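Local coordinates for protein ORF 37 (Human herpesvirus 8 type M, PDB 3FHD) that cuts double-stranded and single-stranded DNA as a metal-dependent endonuclease and exonuclease, and helps process branched viral DNA into packaged linear genomes, at residues K210-A214 with L242-A246; L316-P320 with R341-P345; L54-S60 with A159-G163; R270-T274 with F302-K308. All coordinates share one frame; numbering follows the deposited sequence.

Contact 1: K210-A214 with L242-A246; sequences KTLLA and LDFAA. With MG (magnesium ion), chain E.
The magnesium site of the PD-(D/E)XK nuclease core lies at one end of this contact, where Lys210 and Asp243 meet. Asp243 OD2 binds the magnesium ion at 2.4 Å, and Glu266 and the backbone O of Ile267 complete the protein ligands. The backbone of the same aspartate is held from helix 203-217. Lys210 NZ donates to Asp243 O at 3.1 Å, reaching a lone pair of this oxygen within the plane of its carbonyl. The lysine chain is extended beyond CG, which carries its amino group from the helix across to the loop. Lys210 NZ also donates to a water at 3.0 Å, and this water makes a weak bond back to Asp243 OD1. A further bond runs from NZ to Leu225 O, so the buried amino group has several oxygen partners. The apolar half of the contact is built on Phe244. With chi1 at 178°, its ring swings away from its own backbone N and out to the helix. Leu213 CB lies over one face of the Phe244 ring, 3.9 Å from its centroid, as a CH-pi contact. Ala214 CB meets Phe244 CE1 at 3.8 Å. Strand 244-245 pairs antiparallel with strand 262-269, and Ala245 also bonds with Cys224 of strand 223-224. Leu213 also touches Tyr265 and Ile267, so helix 203-217 packs against both 244-245 and 262-269 beside the metal.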
loop_
_atom_site.group_PDB
_atom_site.type_symbol
_atom_site.label_atom_id
_atom_site.label_comp_id
_atom_site.label_asym_id
_atom_site.label_seq_id
_atom_site.Cartn_x
_atom_site.Cartn_y
_atom_site.Cartn_z
ATOM N N LYS A 210 -9.908 7.656 6.491
ATOM C CA LYS A 210 -8.715 8.471 6.847
ATOM C C LYS A 210 -9.093 9.613 7.760
ATOM O O LYS A 210 -8.417 9.848 8.771
ATOM C CB LYS A 210 -8.034 9.092 5.620
ATOM C CG LYS A 210 -7.358 8.123 4.732
ATOM C CD LYS A 210 -6.413 8.782 3.732
ATOM C CE LYS A 210 -6.236 7.795 2.571
ATOM N NZ LYS A 210 -5.066 8.021 1.687
ATOM N N THR A 211 -10.155 10.338 7.397
ATOM C CA THR A 211 -10.665 11.438 8.252
ATOM C C THR A 211 -11.030 11.002 9.676
ATOM O O THR A 211 -10.739 11.727 10.641
ATOM C CB THR A 211 -11.858 12.169 7.616
ATOM O OG1 THR A 211 -11.510 12.541 6.281
ATOM C CG2 THR A 211 -12.186 13.469 8.406
ATOM N N LEU A 212 -11.680 9.847 9.800
ATOM C CA LEU A 212 -11.983 9.241 11.106
ATOM C C LEU A 212 -10.742 8.942 11.949
ATOM O O LEU A 212 -10.716 9.257 13.152
ATOM C CB LEU A 212 -12.809 7.963 10.937
ATOM C CG LEU A 212 -14.245 8.091 10.397
ATOM C CD1 LEU A 212 -14.774 6.753 9.879
ATOM C CD2 LEU A 212 -15.185 8.665 11.469
ATOM N N LEU A 213 -9.728 8.334 11.332
ATOM C CA LEU A 213 -8.467 8.029 12.009
ATOM C C LEU A 213 -7.781 9.315 12.474
ATOM O O LEU A 213 -7.403 9.456 13.643
ATOM C CB LEU A 213 -7.541 7.204 11.067
ATOM C CG LEU A 213 -8.063 5.813 10.660
ATOM C CD1 LEU A 213 -7.172 5.052 9.627
ATOM C CD2 LEU A 213 -8.305 4.952 11.906
ATOM N N ALA A 214 -7.653 10.265 11.548
ATOM C CA ALA A 214 -6.971 11.536 11.805
ATOM C C ALA A 214 -7.664 12.388 12.890
ATOM O O ALA A 214 -7.024 12.868 13.846
ATOM C CB ALA A 214 -6.860 12.308 10.492
ATOM N N LEU A 242 1.225 3.870 1.302
ATOM C CA LEU A 242 0.502 3.681 2.526
ATOM C C LEU A 242 -0.799 4.471 2.499
ATOM O O LEU A 242 -0.874 5.503 1.846
ATOM C CB LEU A 242 1.340 4.139 3.704
ATOM C CG LEU A 242 2.756 3.524 3.906
ATOM C CD1 LEU A 242 3.452 4.177 5.081
ATOM C CD2 LEU A 242 2.705 1.999 4.103
ATOM N N ASP A 243 -1.800 4.005 3.233
ATOM C CA ASP A 243 -3.062 4.763 3.292
ATOM C C ASP A 243 -2.957 5.900 4.315
ATOM O O ASP A 243 -3.334 7.029 4.013
ATOM C CB ASP A 243 -4.240 3.847 3.651
ATOM C CG ASP A 243 -4.495 2.774 2.609
ATOM O OD1 ASP A 243 -3.958 2.871 1.492
ATOM O OD2 ASP A 243 -5.242 1.834 2.897
ATOM N N PHE A 244 -2.492 5.594 5.523
ATOM C CA PHE A 244 -2.467 6.567 6.633
ATOM C C PHE A 244 -1.418 6.192 7.668
ATOM O O PHE A 244 -1.228 5.011 7.930
ATOM C CB PHE A 244 -3.849 6.547 7.314
ATOM C CG PHE A 244 -3.955 7.453 8.510
ATOM C CD1 PHE A 244 -4.179 8.812 8.356
ATOM C CD2 PHE A 244 -3.817 6.944 9.797
ATOM C CE1 PHE A 244 -4.268 9.658 9.514
ATOM C CE2 PHE A 244 -3.886 7.773 10.927
ATOM C CZ PHE A 244 -4.126 9.121 10.781
ATOM N N ALA A 245 -0.769 7.193 8.288
ATOM C CA ALA A 245 0.130 6.942 9.410
ATOM C C ALA A 245 0.029 8.052 10.435
ATOM O O ALA A 245 -0.152 9.242 10.093
ATOM C CB ALA A 245 1.558 6.770 8.937
ATOM N N ALA A 246 0.135 7.657 11.692
ATOM C CA ALA A 246 0.179 8.618 12.796
ATOM C C ALA A 246 1.611 8.678 13.349
ATOM O O ALA A 246 2.330 7.671 13.332
ATOM C CB ALA A 246 -0.840 8.217 13.879
HETATM MG MG MG E . -6.546 0.546 1.358
HETATM O O HOH W 1 -5.183 5.557 -0.006
#

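Contact 2: L316-P320 with R341-P345. With SO4 (sulfate ion), chain D.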
loop_
_atom_site.group_PDB
_atom_site.type_symbol
_atom_site.label_atom_id
_atom_site.label_comp_id
_atom_site.label_asym_id
_atom_site.label_seq_id
_atom_site.Cartn_x
_atom_site.Cartn_y
_atom_site.Cartn_z
ATOM N N LEU A 316 -8.988 -25.006 17.010
ATOM C CA LEU A 316 -7.595 -25.325 17.336
ATOM C C LEU A 316 -6.980 -26.252 16.279
ATOM O O LEU A 316 -7.636 -27.188 15.801
ATOM C CB LEU A 316 -7.503 -25.935 18.738
ATOM C CG LEU A 316 -6.129 -26.097 19.393
ATOM C CD1 LEU A 316 -5.501 -24.751 19.729
ATOM C CD2 LEU A 316 -6.248 -26.963 20.640
ATOM N N GLY A 317 -5.747 -25.936 15.875
ATOM C CA GLY A 317 -5.029 -26.697 14.853
ATOM C C GLY A 317 -5.689 -26.791 13.485
ATOM O O GLY A 317 -5.349 -27.673 12.693
ATOM N N LYS A 318 -6.637 -25.892 13.202
ATOM C CA LYS A 318 -7.304 -25.889 11.906
ATOM C C LYS A 318 -6.763 -24.746 11.041
ATOM O O LYS A 318 -6.292 -23.729 11.554
ATOM C CB LYS A 318 -8.835 -25.806 12.047
ATOM C CG LYS A 318 -9.492 -26.924 12.877
ATOM C CD LYS A 318 -9.417 -28.311 12.209
ATOM C CE LYS A 318 -9.553 -29.453 13.237
ATOM N NZ LYS A 318 -8.229 -29.948 13.773
ATOM N N LEU A 319 -6.842 -24.937 9.727
ATOM C CA LEU A 319 -6.305 -24.005 8.742
ATOM C C LEU A 319 -7.386 -22.986 8.379
ATOM O O LEU A 319 -8.458 -23.381 7.921
ATOM C CB LEU A 319 -5.881 -24.802 7.502
ATOM C CG LEU A 319 -5.147 -24.193 6.307
ATOM C CD1 LEU A 319 -3.768 -23.651 6.693
ATOM C CD2 LEU A 319 -4.989 -25.280 5.263
ATOM N N PRO A 320 -7.111 -21.671 8.575
ATOM C CA PRO A 320 -8.125 -20.677 8.165
ATOM C C PRO A 320 -8.312 -20.685 6.638
ATOM O O PRO A 320 -7.376 -20.997 5.909
ATOM C CB PRO A 320 -7.529 -19.345 8.638
ATOM C CG PRO A 320 -6.408 -19.698 9.594
ATOM C CD PRO A 320 -5.899 -21.027 9.121
ATOM N N ARG A 341 -9.936 -28.425 6.822
ATOM C CA ARG A 341 -8.491 -28.657 6.669
ATOM C C ARG A 341 -7.708 -28.391 7.960
ATOM O O ARG A 341 -7.885 -27.355 8.598
ATOM C CB ARG A 341 -7.922 -27.795 5.530
ATOM C CG ARG A 341 -8.058 -28.407 4.133
ATOM C CD ARG A 341 -7.450 -27.498 3.048
ATOM N NE ARG A 341 -6.007 -27.711 2.856
ATOM C CZ ARG A 341 -5.207 -26.906 2.149
ATOM N NH1 ARG A 341 -3.907 -27.181 2.035
ATOM N NH2 ARG A 341 -5.696 -25.816 1.562
ATOM N N LYS A 342 -6.842 -29.333 8.330
ATOM C CA LYS A 342 -5.938 -29.160 9.473
ATOM C C LYS A 342 -4.636 -28.507 9.023
ATOM O O LYS A 342 -4.273 -28.591 7.847
ATOM C CB LYS A 342 -5.634 -30.509 10.142
ATOM C CG LYS A 342 -6.808 -31.090 10.912
ATOM C CD LYS A 342 -6.601 -32.553 11.298
ATOM C CE LYS A 342 -7.904 -33.168 11.799
ATOM N NZ LYS A 342 -7.828 -34.644 11.893
ATOM N N LEU A 343 -3.956 -27.833 9.952
ATOM C CA LEU A 343 -2.554 -27.442 9.757
ATOM C C LEU A 343 -1.685 -28.701 9.749
ATOM O O LEU A 343 -1.860 -29.596 10.595
ATOM C CB LEU A 343 -2.084 -26.523 10.886
ATOM C CG LEU A 343 -2.771 -25.169 11.080
ATOM C CD1 LEU A 343 -2.526 -24.638 12.484
ATOM C CD2 LEU A 343 -2.278 -24.181 10.047
ATOM N N THR A 344 -0.771 -28.789 8.787
ATOM C CA THR A 344 0.145 -29.935 8.696
ATOM C C THR A 344 1.507 -29.472 9.240
ATOM O O THR A 344 1.663 -28.298 9.574
ATOM C CB THR A 344 0.275 -30.451 7.236
ATOM O OG1 THR A 344 1.038 -29.514 6.465
ATOM C CG2 THR A 344 -1.109 -30.646 6.582
ATOM N N PRO A 345 2.477 -30.392 9.382
ATOM C CA PRO A 345 3.828 -29.952 9.736
ATOM C C PRO A 345 4.427 -28.925 8.776
ATOM O O PRO A 345 5.317 -28.188 9.166
ATOM C CB PRO A 345 4.650 -31.240 9.671
ATOM C CG PRO A 345 3.675 -32.320 9.951
ATOM C CD PRO A 345 2.369 -31.863 9.340
HETATM S S SO4 D . -3.275 -24.560 -0.718
HETATM O O1 SO4 D . -4.710 -24.839 -0.775
HETATM O O2 SO4 D . -3.082 -23.195 -0.227
HETATM O O3 SO4 D . -2.618 -25.510 0.192
HETATM O O4 SO4 D . -2.695 -24.708 -2.050
#
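Arg341 O receives the shorter of two backbone bonds in this contact, from Leu319 N at 2.9 Å and nearly straight at 170°. The second bond runs from Leu343 N to Gly317 O at 3.1 Å. Gly317 takes a positive phi (59°), a backbone shape that suits glycine. The Leu319 side chain lies alongside Arg341 and points the same way. Its chi1 of -174° turns the branches towards the arginine, and Leu319 CD2 sits over the centre of the guanidinium face, 3.5 Å from Arg341 CZ. The other branch, Leu319 CD1, meets Leu343 CD2 at 3.7 Å. Leu319 covers one face of the guanidinium, and the edge holds a sulfate ion, probably from the crystallisation liquor. Arg341 NH1 donates to sulfate O3 at 2.8 Å, and Arg341 NH2 donates to sulfate O1 at 2.7 Å. Lys318 and Lys342 run side by side, and Lys318 NZ lies 3.4 Å from Lys342 CG. Leu343 also touches Ile350 and Arg351 of helix 348-355. At the surface, the contact joins the loop after strand 311-313 to the loop before helix 348-355. The motif is a single isolated beta bridge, Lys318 with Lys342, between two loops.

Contact 3: L54-S60 with A159-G163; sequences LASLSFS and ALRDG. With SO4 (sulfate ion), chain B.
Ser60 and Asp162 form the tight end of this contact, at the start of helix 59-64. Ser60 N donates to Asp162 OD2 at 2.9 Å, with an angle of 149° at the hydrogen. Ser60 OG also approaches Asp162 OD2 at 2.5 Å, too short to be taken at face value. A chi1 of 177° extends the aspartate towards the helix. Its other oxygen, OD1, is bonded by Ser185 N. Ser58 is the N-cap of helix 59-64, and its OG bonds to Lys61 N. Ala159 CB also packs closely, 3.3 Å from Leu54 O. The contact is looser at Ala55, an exposed residue whose O is 4.4 Å from Ala159 CB. Between the segments a water accepts from Phe59 N at 2.9 Å and lies close to Ala159 O and Asp162 O. On the far side of 159-163, Arg161 turns from the contact. Arg161 NH1 donates to O4 of a sulfate ion at 2.6 Å, and that ion also bonds to Ser167, Ser168 and Ser241. Two N-H donors, Ser60 N and Ser185 N, would probably favour the charged form of Asp162. The negative carboxylate near the first turn of helix 59-64 would also suit the helix dipole.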
loop_
_atom_site.group_PDB
_atom_site.type_symbol
_atom_site.label_atom_id
_atom_site.label_comp_id
_atom_site.label_asym_id
_atom_site.label_seq_id
_atom_site.Cartn_x
_atom_site.Cartn_y
_atom_site.Cartn_z
ATOM N N LEU A 54 1.459 8.033 -21.495
ATOM C CA LEU A 54 2.001 7.940 -20.152
ATOM C C LEU A 54 2.221 6.481 -19.714
ATOM O O LEU A 54 3.229 6.175 -19.066
ATOM C CB LEU A 54 1.118 8.717 -19.167
ATOM C CG LEU A 54 1.454 10.214 -19.077
ATOM C CD1 LEU A 54 0.284 10.984 -18.548
ATOM C CD2 LEU A 54 2.652 10.402 -18.157
ATOM N N ALA A 55 1.304 5.583 -20.083
ATOM C CA ALA A 55 1.496 4.153 -19.756
ATOM C C ALA A 55 2.770 3.620 -20.416
ATOM O O ALA A 55 3.398 2.712 -19.895
ATOM C CB ALA A 55 0.264 3.299 -20.172
ATOM N N SER A 56 3.167 4.215 -21.544
ATOM C CA SER A 56 4.409 3.814 -22.214
ATOM C C SER A 56 5.736 4.229 -21.557
ATOM O O SER A 56 6.811 3.954 -22.111
ATOM C CB SER A 56 4.413 4.258 -23.677
ATOM O OG SER A 56 4.727 5.642 -23.796
ATOM N N LEU A 57 5.661 4.904 -20.414
ATOM C CA LEU A 57 6.863 5.365 -19.707
ATOM C C LEU A 57 7.246 4.385 -18.578
ATOM O O LEU A 57 7.921 4.758 -17.637
ATOM C CB LEU A 57 6.635 6.780 -19.173
ATOM C CG LEU A 57 6.343 7.868 -20.249
ATOM C CD1 LEU A 57 6.350 9.252 -19.613
ATOM C CD2 LEU A 57 7.332 7.815 -21.384
ATOM N N SER A 58 6.786 3.142 -18.695
ATOM C CA SER A 58 6.994 2.082 -17.689
ATOM C C SER A 58 8.430 1.509 -17.698
ATOM O O SER A 58 9.134 1.605 -18.693
ATOM C CB SER A 58 5.989 0.952 -17.977
ATOM O OG SER A 58 6.334 0.300 -19.186
ATOM N N PHE A 59 8.830 0.860 -16.617
ATOM C CA PHE A 59 10.109 0.138 -16.554
ATOM C C PHE A 59 10.174 -0.932 -17.679
ATOM O O PHE A 59 11.212 -1.118 -18.285
ATOM C CB PHE A 59 10.210 -0.535 -15.182
ATOM C CG PHE A 59 11.620 -1.085 -14.816
ATOM C CD1 PHE A 59 12.775 -0.368 -15.070
ATOM C CD2 PHE A 59 11.737 -2.285 -14.119
ATOM C CE1 PHE A 59 14.059 -0.880 -14.722
ATOM C CE2 PHE A 59 13.043 -2.794 -13.739
ATOM C CZ PHE A 59 14.174 -2.067 -14.020
ATOM N N SER A 60 9.070 -1.631 -17.934
ATOM C CA SER A 60 9.038 -2.688 -18.965
ATOM C C SER A 60 9.362 -2.125 -20.350
ATOM O O SER A 60 10.209 -2.685 -21.067
ATOM C CB SER A 60 7.695 -3.444 -18.940
ATOM O OG SER A 60 7.466 -4.040 -17.652
ATOM N N ALA A 159 2.436 3.919 -14.617
ATOM C CA ALA A 159 3.734 3.683 -15.250
ATOM C C ALA A 159 4.858 3.363 -14.269
ATOM O O ALA A 159 5.651 2.423 -14.481
ATOM C CB ALA A 159 4.120 4.896 -16.139
ATOM N N LEU A 160 4.893 4.111 -13.157
ATOM C CA LEU A 160 5.924 3.984 -12.127
ATOM C C LEU A 160 5.817 2.634 -11.352
ATOM O O LEU A 160 6.833 2.010 -10.988
ATOM C CB LEU A 160 5.743 5.153 -11.146
ATOM C CG LEU A 160 6.705 5.130 -9.951
ATOM C CD1 LEU A 160 8.178 5.218 -10.362
ATOM C CD2 LEU A 160 6.360 6.242 -8.903
ATOM N N ARG A 161 4.577 2.177 -11.151
ATOM C CA ARG A 161 4.315 0.922 -10.466
ATOM C C ARG A 161 4.637 -0.358 -11.280
ATOM O O ARG A 161 4.788 -1.460 -10.704
ATOM C CB ARG A 161 2.877 0.916 -9.947
ATOM C CG ARG A 161 2.678 1.981 -8.867
ATOM C CD ARG A 161 1.169 2.233 -8.660
ATOM N NE ARG A 161 0.497 0.986 -8.292
ATOM C CZ ARG A 161 0.331 0.563 -7.036
ATOM N NH1 ARG A 161 0.744 1.299 -6.015
ATOM N NH2 ARG A 161 -0.248 -0.600 -6.790
ATOM N N ASP A 162 4.777 -0.209 -12.578
ATOM C CA ASP A 162 5.125 -1.342 -13.447
ATOM C C ASP A 162 6.506 -1.900 -13.052
ATOM O O ASP A 162 7.416 -1.118 -12.666
ATOM C CB ASP A 162 5.108 -0.918 -14.909
ATOM C CG ASP A 162 5.545 -2.059 -15.830
ATOM O OD1 ASP A 162 4.743 -2.987 -15.993
ATOM O OD2 ASP A 162 6.710 -2.091 -16.290
ATOM N N GLY A 163 6.633 -3.236 -13.068
ATOM C CA GLY A 163 7.895 -3.922 -12.781
ATOM C C GLY A 163 8.171 -4.119 -11.291
ATOM O O GLY A 163 9.220 -4.601 -10.899
HETATM S S SO4 B . 0.124 -0.673 -2.922
HETATM O O1 SO4 B . 0.117 -1.710 -3.942
HETATM O O2 SO4 B . -1.091 -0.798 -2.110
HETATM O O3 SO4 B . 1.303 -0.912 -2.114
HETATM O O4 SO4 B . 0.291 0.617 -3.539
HETATM O O HOH W 2 7.863 1.272 -13.966
#

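Contact 4: R270-T274 with F302-K308; sequences RFKYT and FFYSISK. With SO4 (sulfate ion), chain C.
Tyr273 OH donates to Phe303 O at 2.6 Å, directed at a lone pair of that oxygen. The same hydroxyl accepts from Ala310 N, so it is used both ways. Lys272 NZ donates to Lys308 O at 2.8 Å. It also makes a salt bridge with Asp324, which gives the amino group a second oxygen partner. Asp324 pairs with Arg270 as well. Phe302 O, at the end of its helix, accepts from Ser305 N at 3.1 Å and from Ser305 OG at 2.7 Å. A sulfate ion, probably from the crystallisation liquor, takes up two backbone N-H groups. Phe271 N donates to sulfate O4 at 2.9 Å. Lys272 N donates to sulfate O2 at 3.0 Å. Sulfate O2 also lies over one face of the Arg270 guanidinium. At the edge of the Tyr273 ring lie the carbonyl oxygens of Phe302 and Phe303. Ile306 CD1 stands over one face of the Tyr273 ring, 3.7 Å from its centroid, as a CH-pi contact. Ile306 holds chi1 at 66°, and this turns CG1 and CD1 over the ring. Phe303 turns its edge to the Tyr273 face in an offset edge-to-face pair, with planes at 83°. Phe302 is near parallel but slid aside. Outside this aromatic cluster, Phe302 touches Leu458 and Phe303 touches Ile460 on strand 455-464, while Ile306 and Phe302 rest on Ile283 of helix 282-292.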
loop_
_atom_site.group_PDB
_atom_site.type_symbol
_atom_site.label_atom_id
_atom_site.label_comp_id
_atom_site.label_asym_id
_atom_site.label_seq_id
_atom_site.Cartn_x
_atom_site.Cartn_y
_atom_site.Cartn_z
ATOM N N ARG A 270 -16.001 -2.261 3.778
ATOM C CA ARG A 270 -16.792 -3.486 3.594
ATOM C C ARG A 270 -18.121 -3.217 2.909
ATOM O O ARG A 270 -19.124 -3.066 3.584
ATOM C CB ARG A 270 -17.090 -4.106 4.947
ATOM C CG ARG A 270 -15.876 -4.342 5.788
ATOM C CD ARG A 270 -15.401 -5.717 5.537
ATOM N NE ARG A 270 -14.790 -5.769 4.230
ATOM C CZ ARG A 270 -14.461 -6.882 3.602
ATOM N NH1 ARG A 270 -14.698 -8.050 4.170
ATOM N NH2 ARG A 270 -13.884 -6.810 2.407
ATOM N N PHE A 271 -18.136 -3.174 1.580
ATOM C CA PHE A 271 -19.346 -2.774 0.895
ATOM C C PHE A 271 -20.490 -3.796 0.977
ATOM O O PHE A 271 -21.656 -3.414 0.819
ATOM C CB PHE A 271 -19.043 -2.346 -0.523
ATOM C CG PHE A 271 -18.186 -1.110 -0.591
ATOM C CD1 PHE A 271 -18.486 0.018 0.206
ATOM C CD2 PHE A 271 -17.074 -1.061 -1.435
ATOM C CE1 PHE A 271 -17.700 1.152 0.156
ATOM C CE2 PHE A 271 -16.277 0.079 -1.489
ATOM C CZ PHE A 271 -16.599 1.190 -0.695
ATOM N N LYS A 272 -20.181 -5.058 1.279
ATOM C CA LYS A 272 -21.256 -6.074 1.414
ATOM C C LYS A 272 -22.197 -5.737 2.559
ATOM O O LYS A 272 -23.294 -6.275 2.622
ATOM C CB LYS A 272 -20.700 -7.477 1.712
ATOM C CG LYS A 272 -19.928 -8.205 0.612
ATOM C CD LYS A 272 -19.413 -9.595 1.141
ATOM C CE LYS A 272 -18.397 -9.458 2.311
ATOM N NZ LYS A 272 -17.611 -10.725 2.660
ATOM N N TYR A 273 -21.749 -4.889 3.487
ATOM C CA TYR A 273 -22.509 -4.572 4.699
ATOM C C TYR A 273 -23.220 -3.213 4.625
ATOM O O TYR A 273 -23.819 -2.774 5.595
ATOM C CB TYR A 273 -21.599 -4.602 5.932
ATOM C CG TYR A 273 -21.232 -5.991 6.411
ATOM C CD1 TYR A 273 -22.090 -6.717 7.244
ATOM C CD2 TYR A 273 -20.015 -6.565 6.057
ATOM C CE1 TYR A 273 -21.756 -7.990 7.692
ATOM C CE2 TYR A 273 -19.677 -7.841 6.490
ATOM C CZ TYR A 273 -20.555 -8.550 7.310
ATOM O OH TYR A 273 -20.212 -9.813 7.748
ATOM N N THR A 274 -23.125 -2.537 3.487
ATOM C CA THR A 274 -23.829 -1.269 3.289
ATOM C C THR A 274 -25.354 -1.515 3.350
ATOM O O THR A 274 -25.875 -2.420 2.697
ATOM C CB THR A 274 -23.389 -0.594 1.967
ATOM O OG1 THR A 274 -21.976 -0.357 2.001
ATOM C CG2 THR A 274 -24.114 0.765 1.740
ATOM N N PHE A 302 -24.619 -8.641 13.760
ATOM C CA PHE A 302 -24.370 -7.742 12.645
ATOM C C PHE A 302 -23.506 -8.441 11.586
ATOM O O PHE A 302 -23.857 -8.470 10.402
ATOM C CB PHE A 302 -23.723 -6.438 13.138
ATOM C CG PHE A 302 -23.304 -5.512 12.027
ATOM C CD1 PHE A 302 -24.257 -4.769 11.324
ATOM C CD2 PHE A 302 -21.961 -5.379 11.694
ATOM C CE1 PHE A 302 -23.872 -3.912 10.287
ATOM C CE2 PHE A 302 -21.561 -4.534 10.647
ATOM C CZ PHE A 302 -22.533 -3.795 9.950
ATOM N N PHE A 303 -22.400 -9.045 12.009
ATOM C CA PHE A 303 -21.547 -9.760 11.062
ATOM C C PHE A 303 -22.294 -10.846 10.292
ATOM O O PHE A 303 -22.159 -10.954 9.063
ATOM C CB PHE A 303 -20.301 -10.338 11.745
ATOM C CG PHE A 303 -19.171 -9.353 11.865
ATOM C CD1 PHE A 303 -18.677 -8.700 10.738
ATOM C CD2 PHE A 303 -18.591 -9.080 13.097
ATOM C CE1 PHE A 303 -17.623 -7.796 10.836
ATOM C CE2 PHE A 303 -17.549 -8.178 13.202
ATOM C CZ PHE A 303 -17.067 -7.529 12.067
ATOM N N TYR A 304 -23.103 -11.617 11.011
ATOM C CA TYR A 304 -23.843 -12.720 10.410
ATOM C C TYR A 304 -25.244 -12.322 9.960
ATOM O O TYR A 304 -26.156 -13.147 9.992
ATOM C CB TYR A 304 -23.893 -13.942 11.356
ATOM C CG TYR A 304 -22.520 -14.469 11.788
ATOM C CD1 TYR A 304 -21.421 -14.441 10.922
ATOM C CD2 TYR A 304 -22.327 -14.992 13.060
ATOM C CE1 TYR A 304 -20.165 -14.923 11.325
ATOM C CE2 TYR A 304 -21.090 -15.483 13.469
ATOM C CZ TYR A 304 -20.013 -15.450 12.606
ATOM O OH TYR A 304 -18.782 -15.944 13.025
ATOM N N SER A 305 -25.422 -11.065 9.544
ATOM C CA SER A 305 -26.685 -10.634 8.938
ATOM C C SER A 305 -26.627 -10.734 7.401
ATOM O O SER A 305 -27.606 -10.438 6.710
ATOM C CB SER A 305 -27.061 -9.226 9.410
ATOM O OG SER A 305 -26.110 -8.266 8.969
ATOM N N ILE A 306 -25.471 -11.159 6.877
ATOM C CA ILE A 306 -25.276 -11.397 5.431
ATOM C C ILE A 306 -24.778 -12.840 5.138
ATOM O O ILE A 306 -24.268 -13.518 6.025
ATOM C CB ILE A 306 -24.315 -10.360 4.764
ATOM C CG1 ILE A 306 -22.881 -10.500 5.295
ATOM C CG2 ILE A 306 -24.840 -8.916 4.911
ATOM C CD1 ILE A 306 -21.861 -9.848 4.423
ATOM N N SER A 307 -24.906 -13.278 3.887
ATOM C CA SER A 307 -24.585 -14.669 3.497
ATOM C C SER A 307 -23.089 -14.988 3.372
ATOM O O SER A 307 -22.688 -16.162 3.465
ATOM C CB SER A 307 -25.305 -15.054 2.194
ATOM O OG SER A 307 -24.748 -14.344 1.097
ATOM N N LYS A 308 -22.265 -13.968 3.142
ATOM C CA LYS A 308 -20.810 -14.166 3.123
ATOM C C LYS A 308 -20.125 -13.320 4.205
ATOM O O LYS A 308 -19.547 -12.260 3.900
ATOM C CB LYS A 308 -20.223 -13.860 1.731
ATOM C CG LYS A 308 -20.594 -14.878 0.646
ATOM C CD LYS A 308 -19.817 -16.168 0.803
ATOM C CE LYS A 308 -20.081 -17.141 -0.337
ATOM N NZ LYS A 308 -18.882 -18.028 -0.534
HETATM S S SO4 C . -16.810 -6.067 0.319
HETATM O O1 SO4 C . -17.823 -6.114 -0.747
HETATM O O2 SO4 C . -17.418 -6.292 1.635
HETATM O O3 SO4 C . -15.847 -7.137 0.059
HETATM O O4 SO4 C . -16.131 -4.774 0.241
#

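How the contacts relate
Contacts 1 and 3 are buried, contact 4 is partly buried and contact 2 lies at the surface. Contact 1 alone holds a metal ligand. Contacts 1 and 4 are linked through strand 262-269: helix 203-217 packs on it in contact 1, and the 270-274 loop follows it. Their centres are about 24 Å apart. Contact 3 joins helical parts on the opposite side of the chain's centre from contact 1. The chemistry differs with place. Contact 1 combines a lysine bond with apolar packing, and contact 3 relies on a buried carboxylate. Contact 4 joins aromatic rings with hydroxyl and lysine bonds to backbone oxygens. Contact 2 has two backbone bonds between loops. Contacts 2, 3 and 4 each bind a sulfate ion.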